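Local structure of dihydroorotase (Saccharomyces cerevisiae, 6L0B) at residues F253-D258 against K301-D306; D12-V17 against Y39-L44; S257-H262 against Y278-A283; N43-I48 against T105-A110. The protein catalyses the zinc-dependent interconversion of N-carbamoyl-L-aspartate and (S)-dihydroorotate, the third step of de novo pyrimidine biosynthesis. All coordinates share one frame; numbering follows the deposited sequence.

Interaction 1: residues F253-D258 against K301-D306. With ZN (zinc ion), chain E; URF (5-fluorouracil), chain G.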
loop_
_atom_site.group_PDB
_atom_site.type_symbol
_atom_site.label_atom_id
_atom_site.label_comp_id
_atom_site.label_asym_id
_atom_site.label_seq_id
_atom_site.Cartn_x
_atom_site.Cartn_y
_atom_site.Cartn_z
ATOM N N PHE A 253 8.866 -2.897 26.068
ATOM C CA PHE A 253 7.928 -2.263 25.154
ATOM C C PHE A 253 7.402 -1.018 25.835
ATOM O O PHE A 253 6.946 -1.095 26.978
ATOM C CB PHE A 253 6.766 -3.195 24.802
ATOM C CG PHE A 253 7.183 -4.454 24.128
ATOM C CD1 PHE A 253 7.865 -4.413 22.921
ATOM C CD2 PHE A 253 6.921 -5.683 24.701
ATOM C CE1 PHE A 253 8.259 -5.577 22.284
ATOM C CE2 PHE A 253 7.316 -6.858 24.068
ATOM C CZ PHE A 253 7.987 -6.799 22.855
ATOM N N PHE A 254 7.529 0.134 25.185
ATOM C CA PHE A 254 6.880 1.326 25.711
ATOM C C PHE A 254 6.515 2.280 24.574
ATOM O O PHE A 254 6.891 2.092 23.417
ATOM C CB PHE A 254 7.737 2.002 26.786
ATOM C CG PHE A 254 9.165 2.235 26.395
ATOM C CD1 PHE A 254 10.172 1.420 26.888
ATOM C CD2 PHE A 254 9.504 3.293 25.577
ATOM C CE1 PHE A 254 11.486 1.631 26.562
ATOM C CE2 PHE A 254 10.832 3.524 25.234
ATOM C CZ PHE A 254 11.828 2.685 25.730
ATOM N N PHE A 255 5.841 3.358 24.935
ATOM C CA PHE A 255 5.189 4.206 23.956
ATOM C C PHE A 255 6.162 5.173 23.290
ATOM O O PHE A 255 6.956 5.838 23.963
ATOM C CB PHE A 255 4.078 4.996 24.623
ATOM C CG PHE A 255 3.360 5.915 23.693
ATOM C CD1 PHE A 255 2.854 5.439 22.491
ATOM C CD2 PHE A 255 3.181 7.252 24.022
ATOM C CE1 PHE A 255 2.177 6.274 21.638
ATOM C CE2 PHE A 255 2.505 8.093 23.180
ATOM C CZ PHE A 255 1.995 7.600 21.981
ATOM N N GLY A 256 6.079 5.247 21.961
ATOM C CA GLY A 256 6.732 6.237 21.133
ATOM C C GLY A 256 5.865 6.500 19.913
ATOM O O GLY A 256 5.784 5.655 19.023
ATOM N N SER A 257 5.208 7.657 19.846
ATOM C CA SER A 257 4.133 7.820 18.875
ATOM C C SER A 257 4.621 7.862 17.429
ATOM O O SER A 257 3.894 7.437 16.533
ATOM C CB SER A 257 3.362 9.106 19.153
ATOM O OG SER A 257 4.057 10.217 18.588
ATOM N N ASP A 258 5.824 8.369 17.176
ATOM C CA ASP A 258 6.229 8.774 15.826
ATOM C C ASP A 258 5.131 9.600 15.164
ATOM O O ASP A 258 4.779 9.413 13.995
ATOM C CB ASP A 258 6.599 7.568 14.960
ATOM C CG ASP A 258 7.149 7.960 13.579
ATOM O OD1 ASP A 258 7.637 9.098 13.398
ATOM O OD2 ASP A 258 7.108 7.109 12.672
ATOM N N LYS A 301 -0.231 2.618 32.584
ATOM C CA LYS A 301 0.773 3.483 33.193
ATOM C C LYS A 301 2.179 3.001 32.880
ATOM O O LYS A 301 3.070 3.812 32.601
ATOM C CB LYS A 301 0.583 3.594 34.709
ATOM C CG LYS A 301 1.527 4.637 35.313
ATOM C CD LYS A 301 1.338 4.806 36.789
ATOM C CE LYS A 301 1.721 6.211 37.244
ATOM N NZ LYS A 301 2.937 6.757 36.564
ATOM N N GLY A 302 2.396 1.687 32.893
ATOM C CA GLY A 302 3.723 1.186 32.600
ATOM C C GLY A 302 4.108 1.416 31.154
ATOM O O GLY A 302 5.217 1.873 30.863
ATOM N N PHE A 303 3.176 1.160 30.234
ATOM C CA PHE A 303 3.490 1.282 28.819
ATOM C C PHE A 303 3.705 2.734 28.425
ATOM O O PHE A 303 4.502 3.032 27.526
ATOM C CB PHE A 303 2.367 0.660 27.980
ATOM C CG PHE A 303 2.530 0.873 26.506
ATOM C CD1 PHE A 303 3.493 0.167 25.783
ATOM C CD2 PHE A 303 1.753 1.799 25.846
ATOM C CE1 PHE A 303 3.660 0.385 24.409
ATOM C CE2 PHE A 303 1.918 2.020 24.485
ATOM C CZ PHE A 303 2.873 1.312 23.770
ATOM N N VAL A 304 2.995 3.645 29.076
ATOM C CA VAL A 304 2.988 5.035 28.659
ATOM C C VAL A 304 3.830 5.935 29.555
ATOM O O VAL A 304 3.979 7.128 29.242
ATOM C CB VAL A 304 1.544 5.548 28.549
ATOM C CG1 VAL A 304 1.045 6.038 29.883
ATOM C CG2 VAL A 304 1.483 6.610 27.528
ATOM N N SER A 305 4.342 5.427 30.680
ATOM C CA SER A 305 5.063 6.284 31.624
ATOM C C SER A 305 6.255 5.592 32.268
ATOM O O SER A 305 7.378 6.087 32.176
ATOM C CB SER A 305 4.131 6.789 32.723
ATOM O OG SER A 305 4.872 7.523 33.678
ATOM N N ASP A 306 6.007 4.487 32.977
ATOM C CA ASP A 306 7.048 3.862 33.785
ATOM C C ASP A 306 8.235 3.433 32.931
ATOM O O ASP A 306 9.386 3.791 33.212
ATOM C CB ASP A 306 6.485 2.652 34.529
ATOM C CG ASP A 306 5.502 3.027 35.641
ATOM O OD1 ASP A 306 5.418 4.221 36.039
ATOM O OD2 ASP A 306 4.827 2.087 36.131
HETATM ZN ZN ZN E . 9.956 8.841 13.231
HETATM N N1 URF G . 8.199 8.594 8.974
HETATM C C2 URF G . 9.329 8.685 9.932
HETATM N N3 URF G . 9.843 10.054 10.232
HETATM C C4 URF G . 9.246 11.231 9.607
HETATM C C5 URF G . 8.138 11.115 8.653
HETATM C C6 URF G . 7.649 9.792 8.361
HETATM O O2 URF G . 9.806 7.700 10.436
HETATM O O4 URF G . 9.590 12.342 9.814
HETATM F F5 URF G . 7.666 12.294 8.093
#
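Phe255 and Phe303 join strand 253-255 to the helix that holds 301-306, first by one backbone bond. Phe255 N donates to Phe303 O at 2.9 Å, arriving nearly along the C=O axis although its own N-H is bent to 135°. The accepting carbonyl sits where the helix widens into a pi-type turn over 302-306, and the axes of strand 253-255 and helix 301-306 pass 5.9 Å apart at 65°. Three residues beyond Phe255 the chain reaches Asp258, whose OD1 binds the zinc ion at 2.3 Å, which places this strand end beside the active site.

The remaining contacts are packing, of ring on backbone and of apolar side chains. A first torsion of 174° swings the Phe303 ring off its helix and onto the strand backbone: one face lies against Phe255 CA, CE1 comes to 3.4 Å from Phe254 C, and CE2 to 3.7 Å from Phe255 CB. A flat aromatic suits this place because it can lie against main chain without asking for a polar partner. Val304 runs alongside Phe255, with its CG2 branch 3.9 Å from CD2 of the Phe255 ring. The Phe254 ring leads away to strand 205-209. Cutting Phe303 back to an alanine is likely to open a gap against the backbone of Phe254 and Phe255 and leave Ile287, Leu209 and Phe291 without the ring they pack on.

Within the helix, Lys301 NZ and Asp306 OD1 form a salt bridge of 3.6 Å.

Taken together, a buried, mainly apolar packing with one backbone hydrogen bond joins the strand to the helix, and that bond satisfies Phe255 N and Phe303 O where water has little access.

Interaction 2: residues D12-V17 against Y39-L44. With ZN (zinc ion), chain E; URF (5-fluorouracil), chain G.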
loop_
_atom_site.group_PDB
_atom_site.type_symbol
_atom_site.label_atom_id
_atom_site.label_comp_id
_atom_site.label_asym_id
_atom_site.label_seq_id
_atom_site.Cartn_x
_atom_site.Cartn_y
_atom_site.Cartn_z
ATOM N N ASP A 12 6.431 10.216 25.592
ATOM C CA ASP A 12 6.328 9.793 24.191
ATOM C C ASP A 12 7.736 9.861 23.611
ATOM O O ASP A 12 8.249 10.944 23.313
ATOM C CB ASP A 12 5.360 10.692 23.409
ATOM C CG ASP A 12 5.381 10.441 21.887
ATOM O OD1 ASP A 12 6.056 9.507 21.386
ATOM O OD2 ASP A 12 4.697 11.217 21.180
ATOM N N MET A 13 8.365 8.699 23.462
ATOM C CA MET A 13 9.782 8.629 23.143
ATOM C C MET A 13 10.061 8.547 21.640
ATOM O O MET A 13 11.064 7.944 21.220
ATOM C CB MET A 13 10.384 7.469 23.915
ATOM C CG MET A 13 10.142 7.632 25.423
ATOM S SD MET A 13 10.978 9.016 26.296
ATOM C CE MET A 13 9.960 10.440 25.997
ATOM N N HIS A 14 9.208 9.175 20.824
ATOM C CA HIS A 14 9.404 9.231 19.373
ATOM C C HIS A 14 8.507 10.351 18.837
ATOM O O HIS A 14 7.359 10.112 18.467
ATOM C CB HIS A 14 9.085 7.916 18.709
ATOM C CG HIS A 14 9.671 7.772 17.337
ATOM N ND1 HIS A 14 10.486 6.717 16.986
ATOM C CD2 HIS A 14 9.554 8.542 16.227
ATOM C CE1 HIS A 14 10.842 6.842 15.720
ATOM N NE2 HIS A 14 10.290 7.938 15.238
ATOM N N VAL A 15 9.049 11.556 18.776
ATOM C CA VAL A 15 8.272 12.729 18.418
ATOM C C VAL A 15 8.973 13.448 17.276
ATOM O O VAL A 15 10.206 13.507 17.237
ATOM C CB VAL A 15 8.092 13.668 19.630
ATOM C CG1 VAL A 15 7.339 14.917 19.217
ATOM C CG2 VAL A 15 7.374 12.966 20.784
ATOM N N HIS A 16 8.195 13.922 16.304
ATOM C CA HIS A 16 8.661 14.865 15.295
ATOM C C HIS A 16 7.822 16.139 15.368
ATOM O O HIS A 16 6.589 16.055 15.354
ATOM C CB HIS A 16 8.602 14.261 13.872
ATOM C CG HIS A 16 9.318 12.952 13.724
ATOM N ND1 HIS A 16 10.397 12.788 12.884
ATOM C CD2 HIS A 16 9.092 11.741 14.285
ATOM C CE1 HIS A 16 10.834 11.544 12.967
ATOM N NE2 HIS A 16 10.058 10.886 13.809
ATOM N N VAL A 17 8.475 17.312 15.401
ATOM C CA VAL A 17 7.780 18.595 15.518
ATOM C C VAL A 17 8.190 19.591 14.445
ATOM O O VAL A 17 7.700 20.720 14.453
ATOM C CB VAL A 17 7.929 19.253 16.910
ATOM C CG1 VAL A 17 7.355 18.373 18.016
ATOM C CG2 VAL A 17 9.375 19.645 17.162
ATOM N N TYR A 39 10.681 12.787 23.474
ATOM C CA TYR A 39 11.997 12.642 22.848
ATOM C C TYR A 39 11.938 13.194 21.422
ATOM O O TYR A 39 11.229 12.642 20.579
ATOM C CB TYR A 39 12.411 11.169 22.847
ATOM C CG TYR A 39 13.772 10.906 22.287
ATOM C CD1 TYR A 39 14.908 11.266 22.993
ATOM C CD2 TYR A 39 13.940 10.280 21.053
ATOM C CE1 TYR A 39 16.179 11.019 22.494
ATOM C CE2 TYR A 39 15.211 10.019 20.541
ATOM C CZ TYR A 39 16.328 10.390 21.269
ATOM O OH TYR A 39 17.597 10.137 20.785
ATOM N N ILE A 40 12.683 14.270 21.144
ATOM C CA ILE A 40 12.564 14.984 19.867
ATOM C C ILE A 40 13.529 14.388 18.841
ATOM O O ILE A 40 14.688 14.099 19.155
ATOM C CB ILE A 40 12.798 16.497 20.046
ATOM C CG1 ILE A 40 11.894 17.041 21.149
ATOM C CG2 ILE A 40 12.496 17.271 18.743
ATOM C CD1 ILE A 40 10.439 16.790 20.895
ATOM N N MET A 41 13.045 14.184 17.622
ATOM C CA MET A 41 13.801 13.523 16.563
ATOM C C MET A 41 14.550 14.525 15.673
ATOM O O MET A 41 14.189 15.709 15.617
ATOM C CB MET A 41 12.869 12.653 15.721
ATOM C CG MET A 41 12.523 11.307 16.389
ATOM S SD MET A 41 13.950 10.270 16.850
ATOM C CE MET A 41 13.096 8.884 17.649
ATOM N N PRO A 42 15.645 14.112 15.026
ATOM C CA PRO A 42 16.553 15.079 14.378
ATOM C C PRO A 42 16.418 15.257 12.863
ATOM O O PRO A 42 17.249 15.973 12.286
ATOM C CB PRO A 42 17.922 14.461 14.689
ATOM C CG PRO A 42 17.648 12.936 14.578
ATOM C CD PRO A 42 16.185 12.735 14.956
ATOM N N ASN A 43 15.430 14.647 12.203
ATOM C CA ASN A 43 15.381 14.619 10.741
ATOM C C ASN A 43 14.749 15.897 10.179
ATOM O O ASN A 43 13.710 15.894 9.513
ATOM C CB ASN A 43 14.643 13.374 10.276
ATOM C CG ASN A 43 13.181 13.404 10.658
ATOM O OD1 ASN A 43 12.807 14.111 11.604
ATOM N ND2 ASN A 43 12.346 12.676 9.917
ATOM N N LEU A 44 15.364 17.025 10.521
ATOM C CA LEU A 44 15.026 18.302 9.909
ATOM C C LEU A 44 15.874 18.466 8.649
ATOM O O LEU A 44 16.717 17.619 8.336
ATOM C CB LEU A 44 15.232 19.457 10.894
ATOM C CG LEU A 44 14.293 19.754 12.069
ATOM C CD1 LEU A 44 14.022 18.523 12.862
ATOM C CD2 LEU A 44 14.932 20.799 12.967
HETATM ZN ZN ZN E . 9.956 8.841 13.231
HETATM N N1 URF G . 8.199 8.594 8.974
HETATM C C2 URF G . 9.329 8.685 9.932
HETATM N N3 URF G . 9.843 10.054 10.232
HETATM C C4 URF G . 9.246 11.231 9.607
HETATM C C5 URF G . 8.138 11.115 8.653
HETATM C C6 URF G . 7.649 9.792 8.361
HETATM O O2 URF G . 9.806 7.700 10.436
HETATM O O4 URF G . 9.590 12.342 9.814
HETATM F F5 URF G . 7.666 12.294 8.093
#
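Met41 starts out beside its own backbone N (chi1 -79°) and bends again at chi2, a course that carries its methyl CE over the centre of the His14 ring, 3.5 Å from the centroid, while CB lies over one face of the His16 ring. Asn43 CG, by contrast, is set between backbone N and carbonyl carbon (chi1 66°), which turns its amide toward His16. There His16 ND1 donates to Asn43 OD1 at 3.0 Å, with ring and amide planes 69° apart, a bond that helps orient the ring with NE2 toward the zinc ion. The other face of His16 carries 5-fluorouracil, and Asn43 ND2 donates to its O4 at 2.8 Å. NE2 binds zinc at 2.2 Å from His14 and 2.1 Å from His16; an unbranched, flexible methionine suits the space against the ring faces. With a leucine in place of Asn43, His16 ND1 would probably lose its acceptor, and the ring one of its restraints, while the ligand's O4 lost a donor. Along the backbone, the strands pair in parallel: Val15 N bonds to Tyr39 O at 3.0 Å and Met41 N to Val15 O at 2.9 Å. This is the His-X-His pair at the end of the first barrel strand, as in metal-dependent amidohydrolases of the TIM-barrel type.

Interaction 3: residues S257-H262 against Y278-A283. With ZN (zinc ion), chain E; URF (5-fluorouracil), chain G.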
loop_
_atom_site.group_PDB
_atom_site.type_symbol
_atom_site.label_atom_id
_atom_site.label_comp_id
_atom_site.label_asym_id
_atom_site.label_seq_id
_atom_site.Cartn_x
_atom_site.Cartn_y
_atom_site.Cartn_z
ATOM N N SER A 257 5.208 7.657 19.846
ATOM C CA SER A 257 4.133 7.820 18.875
ATOM C C SER A 257 4.621 7.862 17.429
ATOM O O SER A 257 3.894 7.437 16.533
ATOM C CB SER A 257 3.362 9.106 19.153
ATOM O OG SER A 257 4.057 10.217 18.588
ATOM N N ASP A 258 5.824 8.369 17.176
ATOM C CA ASP A 258 6.229 8.774 15.826
ATOM C C ASP A 258 5.131 9.600 15.164
ATOM O O ASP A 258 4.779 9.413 13.995
ATOM C CB ASP A 258 6.599 7.568 14.960
ATOM C CG ASP A 258 7.149 7.960 13.579
ATOM O OD1 ASP A 258 7.637 9.098 13.398
ATOM O OD2 ASP A 258 7.108 7.109 12.672
ATOM N N SER A 259 4.550 10.510 15.928
ATOM C CA SER A 259 3.666 11.463 15.284
ATOM C C SER A 259 4.524 12.276 14.318
ATOM O O SER A 259 5.479 12.932 14.744
ATOM C CB SER A 259 2.957 12.317 16.337
ATOM O OG SER A 259 2.084 13.261 15.745
ATOM N N ALA A 260 4.240 12.171 13.014
ATOM C CA ALA A 260 5.030 12.797 11.948
ATOM C C ALA A 260 4.130 13.697 11.102
ATOM O O ALA A 260 3.532 13.246 10.110
ATOM C CB ALA A 260 5.704 11.739 11.081
ATOM N N PRO A 261 4.023 14.982 11.448
ATOM C CA PRO A 261 3.096 15.871 10.731
ATOM C C PRO A 261 3.623 16.274 9.361
ATOM O O PRO A 261 4.829 16.409 9.168
ATOM C CB PRO A 261 2.952 17.071 11.684
ATOM C CG PRO A 261 4.208 17.049 12.532
ATOM C CD PRO A 261 4.649 15.624 12.622
ATOM N N HIS A 262 2.704 16.372 8.388
ATOM C CA HIS A 262 2.928 16.910 7.030
ATOM C C HIS A 262 1.687 17.698 6.642
ATOM O O HIS A 262 0.568 17.295 6.989
ATOM C CB HIS A 262 3.169 15.834 5.957
ATOM C CG HIS A 262 4.223 14.832 6.307
ATOM N ND1 HIS A 262 5.472 14.838 5.718
ATOM C CD2 HIS A 262 4.197 13.764 7.135
ATOM C CE1 HIS A 262 6.188 13.842 6.204
ATOM N NE2 HIS A 262 5.437 13.173 7.064
ATOM N N TYR A 278 0.092 11.702 11.779
ATOM C CA TYR A 278 0.092 12.687 12.853
ATOM C C TYR A 278 -0.893 12.263 13.932
ATOM O O TYR A 278 -2.114 12.256 13.698
ATOM C CB TYR A 278 -0.276 14.072 12.348
ATOM C CG TYR A 278 -0.399 15.054 13.470
ATOM C CD1 TYR A 278 0.723 15.518 14.124
ATOM C CD2 TYR A 278 -1.648 15.501 13.896
ATOM C CE1 TYR A 278 0.616 16.417 15.161
ATOM C CE2 TYR A 278 -1.769 16.401 14.930
ATOM C CZ TYR A 278 -0.634 16.856 15.560
ATOM O OH TYR A 278 -0.741 17.751 16.594
ATOM N N SER A 279 -0.363 11.984 15.127
ATOM C CA SER A 279 -1.161 11.508 16.245
ATOM C C SER A 279 -0.913 12.278 17.540
ATOM O O SER A 279 -1.500 11.915 18.567
ATOM C CB SER A 279 -0.882 10.021 16.483
ATOM O OG SER A 279 0.498 9.836 16.735
ATOM N N GLN A 280 -0.019 13.259 17.495
ATOM C CA GLN A 280 0.330 13.997 18.730
ATOM C C GLN A 280 -0.926 14.494 19.455
ATOM O O GLN A 280 -1.155 14.085 20.574
ATOM C CB GLN A 280 1.265 15.164 18.405
ATOM C CG GLN A 280 2.175 15.557 19.560
ATOM C CD GLN A 280 3.199 14.493 19.867
ATOM O OE1 GLN A 280 4.172 14.312 19.137
ATOM N NE2 GLN A 280 2.987 13.776 20.957
ATOM N N SER A 281 -1.797 15.185 18.798
ATOM C CA SER A 281 -2.872 15.910 19.442
ATOM C C SER A 281 -3.734 15.036 20.348
ATOM O O SER A 281 -4.443 15.575 21.198
ATOM C CB SER A 281 -3.738 16.549 18.370
ATOM O OG SER A 281 -3.038 17.639 17.821
ATOM N N PHE A 282 -3.710 13.718 20.185
ATOM C CA PHE A 282 -4.544 12.817 20.972
ATOM C C PHE A 282 -3.761 11.580 21.368
ATOM O O PHE A 282 -4.305 10.470 21.426
ATOM C CB PHE A 282 -5.789 12.409 20.210
ATOM C CG PHE A 282 -6.685 13.538 19.897
ATOM C CD1 PHE A 282 -6.451 14.346 18.791
ATOM C CD2 PHE A 282 -7.791 13.793 20.691
ATOM C CE1 PHE A 282 -7.288 15.394 18.493
ATOM C CE2 PHE A 282 -8.634 14.834 20.398
ATOM C CZ PHE A 282 -8.379 15.639 19.296
ATOM N N ALA A 283 -2.468 11.763 21.639
ATOM C CA ALA A 283 -1.559 10.636 21.789
ATOM C C ALA A 283 -2.050 9.655 22.852
ATOM O O ALA A 283 -2.245 8.465 22.578
ATOM C CB ALA A 283 -0.155 11.161 22.107
HETATM ZN ZN ZN E . 9.956 8.841 13.231
HETATM N N1 URF G . 8.199 8.594 8.974
HETATM C C2 URF G . 9.329 8.685 9.932
HETATM N N3 URF G . 9.843 10.054 10.232
HETATM C C4 URF G . 9.246 11.231 9.607
HETATM C C5 URF G . 8.138 11.115 8.653
HETATM C C6 URF G . 7.649 9.792 8.361
HETATM O O2 URF G . 9.806 7.700 10.436
HETATM O O4 URF G . 9.590 12.342 9.814
HETATM F F5 URF G . 7.666 12.294 8.093
#
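Tyr278 meets Ser259 and Pro261 through one side of its ring, at CD1, with Pro261 CB 3.7 Å from that carbon and Ser259 OG slanting in beside it. One face of the same ring has Gln280 N above its centre, as the chain folds back over it. Pro261 suits the place as a rigid, apolar ring that packs obliquely on Tyr278 CD1, and residues of helix 20-26 pack on it too. The polar heart of the contact is Ser259 OG, held by two backbone donors: Ser279 N at 2.8 Å and Gln280 N at 2.7 Å. With its hydroxyl turned anti to the backbone N (chi1 180°), this small side chain reaches both amides just where the short 3-10 segment 280-281 begins. Ser257 OG in turn accepts from Ser259 N at 2.7 Å, closing an ST turn, while Tyr278 OH and Ser281 OG share a hydrogen bond. The Gln280 amide turns to Asp12, its NE2 bonding to OD2. Away from Tyr278, Ala260 CB lies 3.5 Å from C5 of 5-fluorouracil. A metal-binding aspartate such as Asp258, following the last strand of the barrel, is a hallmark of the amidohydrolase active site, and the serine bonds tie its loop to the chain leading into helix 283-293.

Interaction 4: residues N43-I48 against T105-A110. With URF (5-fluorouracil), chain G.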
loop_
_atom_site.group_PDB
_atom_site.type_symbol
_atom_site.label_atom_id
_atom_site.label_comp_id
_atom_site.label_asym_id
_atom_site.label_seq_id
_atom_site.Cartn_x
_atom_site.Cartn_y
_atom_site.Cartn_z
ATOM N N ASN A 43 15.430 14.647 12.203
ATOM C CA ASN A 43 15.381 14.619 10.741
ATOM C C ASN A 43 14.749 15.897 10.179
ATOM O O ASN A 43 13.710 15.894 9.513
ATOM C CB ASN A 43 14.643 13.374 10.276
ATOM C CG ASN A 43 13.181 13.404 10.658
ATOM O OD1 ASN A 43 12.807 14.111 11.604
ATOM N ND2 ASN A 43 12.346 12.676 9.917
ATOM N N LEU A 44 15.364 17.025 10.521
ATOM C CA LEU A 44 15.026 18.302 9.909
ATOM C C LEU A 44 15.874 18.466 8.649
ATOM O O LEU A 44 16.717 17.619 8.336
ATOM C CB LEU A 44 15.232 19.457 10.894
ATOM C CG LEU A 44 14.293 19.754 12.069
ATOM C CD1 LEU A 44 14.022 18.523 12.862
ATOM C CD2 LEU A 44 14.932 20.799 12.967
ATOM N N GLN A 45 15.760 19.619 7.988
ATOM C CA GLN A 45 16.535 19.924 6.783
ATOM C C GLN A 45 17.319 21.203 7.029
ATOM O O GLN A 45 16.735 22.303 7.016
ATOM C CB GLN A 45 15.635 20.109 5.562
ATOM C CG GLN A 45 15.011 18.864 4.962
ATOM C CD GLN A 45 14.273 19.185 3.670
ATOM O OE1 GLN A 45 14.223 20.344 3.243
ATOM N NE2 GLN A 45 13.720 18.164 3.032
ATOM N N PRO A 46 18.654 21.128 7.223
ATOM C CA PRO A 46 19.490 19.918 7.212
ATOM C C PRO A 46 19.355 19.124 8.496
ATOM O O PRO A 46 18.846 19.657 9.463
ATOM C CB PRO A 46 20.921 20.479 7.067
ATOM C CG PRO A 46 20.764 21.908 6.767
ATOM C CD PRO A 46 19.476 22.333 7.368
ATOM N N PRO A 47 19.839 17.891 8.528
ATOM C CA PRO A 47 19.726 17.105 9.765
ATOM C C PRO A 47 20.460 17.763 10.934
ATOM O O PRO A 47 21.460 18.458 10.757
ATOM C CB PRO A 47 20.369 15.767 9.388
ATOM C CG PRO A 47 21.204 16.071 8.177
ATOM C CD PRO A 47 20.477 17.140 7.441
ATOM N N ILE A 48 19.984 17.489 12.147
ATOM C CA ILE A 48 20.578 18.053 13.360
ATOM C C ILE A 48 21.833 17.254 13.717
ATOM O O ILE A 48 21.757 16.100 14.157
ATOM C CB ILE A 48 19.571 18.082 14.515
ATOM C CG1 ILE A 48 18.336 18.879 14.086
ATOM C CG2 ILE A 48 20.194 18.692 15.787
ATOM C CD1 ILE A 48 17.209 18.834 15.060
ATOM N N THR A 105 12.681 6.692 4.536
ATOM C CA THR A 105 11.607 7.495 5.118
ATOM C C THR A 105 11.918 8.975 4.908
ATOM O O THR A 105 12.889 9.328 4.233
ATOM C CB THR A 105 11.455 7.155 6.604
ATOM O OG1 THR A 105 10.375 7.907 7.162
ATOM C CG2 THR A 105 12.748 7.485 7.346
ATOM N N THR A 106 11.128 9.840 5.554
ATOM C CA THR A 106 11.239 11.289 5.376
ATOM C C THR A 106 12.598 11.800 5.825
ATOM O O THR A 106 13.041 11.495 6.936
ATOM C CB THR A 106 10.175 12.016 6.207
ATOM O OG1 THR A 106 8.862 11.665 5.771
ATOM C CG2 THR A 106 10.342 13.516 6.122
ATOM N N ASN A 107 13.234 12.619 4.981
ATOM C CA ASN A 107 14.506 13.257 5.321
ATOM C C ASN A 107 15.537 12.227 5.776
ATOM O O ASN A 107 16.161 12.366 6.831
ATOM C CB ASN A 107 14.323 14.353 6.379
ATOM C CG ASN A 107 13.584 15.575 5.834
ATOM O OD1 ASN A 107 13.353 15.680 4.624
ATOM N ND2 ASN A 107 13.229 16.511 6.725
ATOM N N SER A 108 15.638 11.127 5.035
ATOM C CA SER A 108 16.601 10.077 5.318
ATOM C C SER A 108 17.679 9.997 4.250
ATOM O O SER A 108 18.571 9.139 4.335
ATOM C CB SER A 108 15.889 8.725 5.465
ATOM O OG SER A 108 15.398 8.218 4.231
ATOM N N ALA A 109 17.637 10.898 3.266
ATOM C CA ALA A 109 18.577 10.848 2.152
ATOM C C ALA A 109 20.012 11.016 2.632
ATOM O O ALA A 109 20.941 10.452 2.041
ATOM C CB ALA A 109 18.202 11.920 1.119
ATOM N N ALA A 110 20.207 11.744 3.727
ATOM C CA ALA A 110 21.516 11.862 4.344
ATOM C C ALA A 110 21.791 10.740 5.329
ATOM O O ALA A 110 22.586 10.927 6.258
ATOM C CB ALA A 110 21.637 13.219 5.043
HETATM N N1 URF G . 8.199 8.594 8.974
HETATM C C2 URF G . 9.329 8.685 9.932
HETATM N N3 URF G . 9.843 10.054 10.232
HETATM C C4 URF G . 9.246 11.231 9.607
HETATM C C5 URF G . 8.138 11.115 8.653
HETATM C C6 URF G . 7.649 9.792 8.361
HETATM O O2 URF G . 9.806 7.700 10.436
HETATM O O4 URF G . 9.590 12.342 9.814
HETATM F F5 URF G . 7.666 12.294 8.093
#
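Asn43 and Asn107 bring two irregular loops together, their CA atoms 5.7 Å apart, with Asn107 in the left-handed region (phi 53°, psi 46°) and a cis peptide bond before Pro46. Asparagine tolerates that backbone shape better than most residues, and its amide is put to use: Asn107 ND2 donates to Asn43 O at 2.9 Å. The bond is almost straight, 172° at the hydrogen, and lies in the amide plane of Asn107, but it meets the acceptor from above the carbonyl plane. In the reverse direction Asn43 ND2 donates to Thr106 O at 3.3 Å, so each asparagine holds a main-chain carbonyl of the opposite loop. Gln45 then reaches across with an extended chain and gives NE2 to Asn107 OD1 at 3.0 Å, the two side chains running roughly at right angles. Both ends of the Asn107 amide are therefore engaged, which fixes its flip. Gln45 also touches a crystal neighbour, so its exact pose may owe something to the lattice. Farther along, Pro47 CG rests on Ala110 CB at 4.3 Å, a light apolar contact. Thr105 OG1 comes to 2.9 Å from N1 of 5-fluorouracil, and Thr106 also borders the ligand; this segment probably corresponds to the mobile active-site loop of class II dihydroorotases. Segment 43-48 leads from strand 37-40 into helix 51-64, on whose Arg53 and Tyr57 Leu44 packs, while 105-110 lies between helices 82-90 and 121-129 and is tied back by Asn107 O to Tyr75 OH.

How the interactions relate
All four contacts have a segment that borders the ligand pocket, interaction 1 only through Asp258. Interactions 1 and 3 share Ser257 and Asp258, so the strand end of interaction 1 feeds directly into the loop of interaction 3. Interaction 2 meets that strand end through Ser257 N and Asp12 OD1, 2.6 Å apart, and through Phe255 O and Met13 N at 3.2 Å; Asp258 and the two histidines of interaction 2 coordinate the same zinc ion. Interaction 4 continues from interaction 2 through Asn43 and Leu44 and also borders the ligand, through Asn43, Thr105 and Thr106. Centres of interactions 1 and 4 lie about 25 Å apart, yet both reach 5-fluorouracil, which Arg18 also binds.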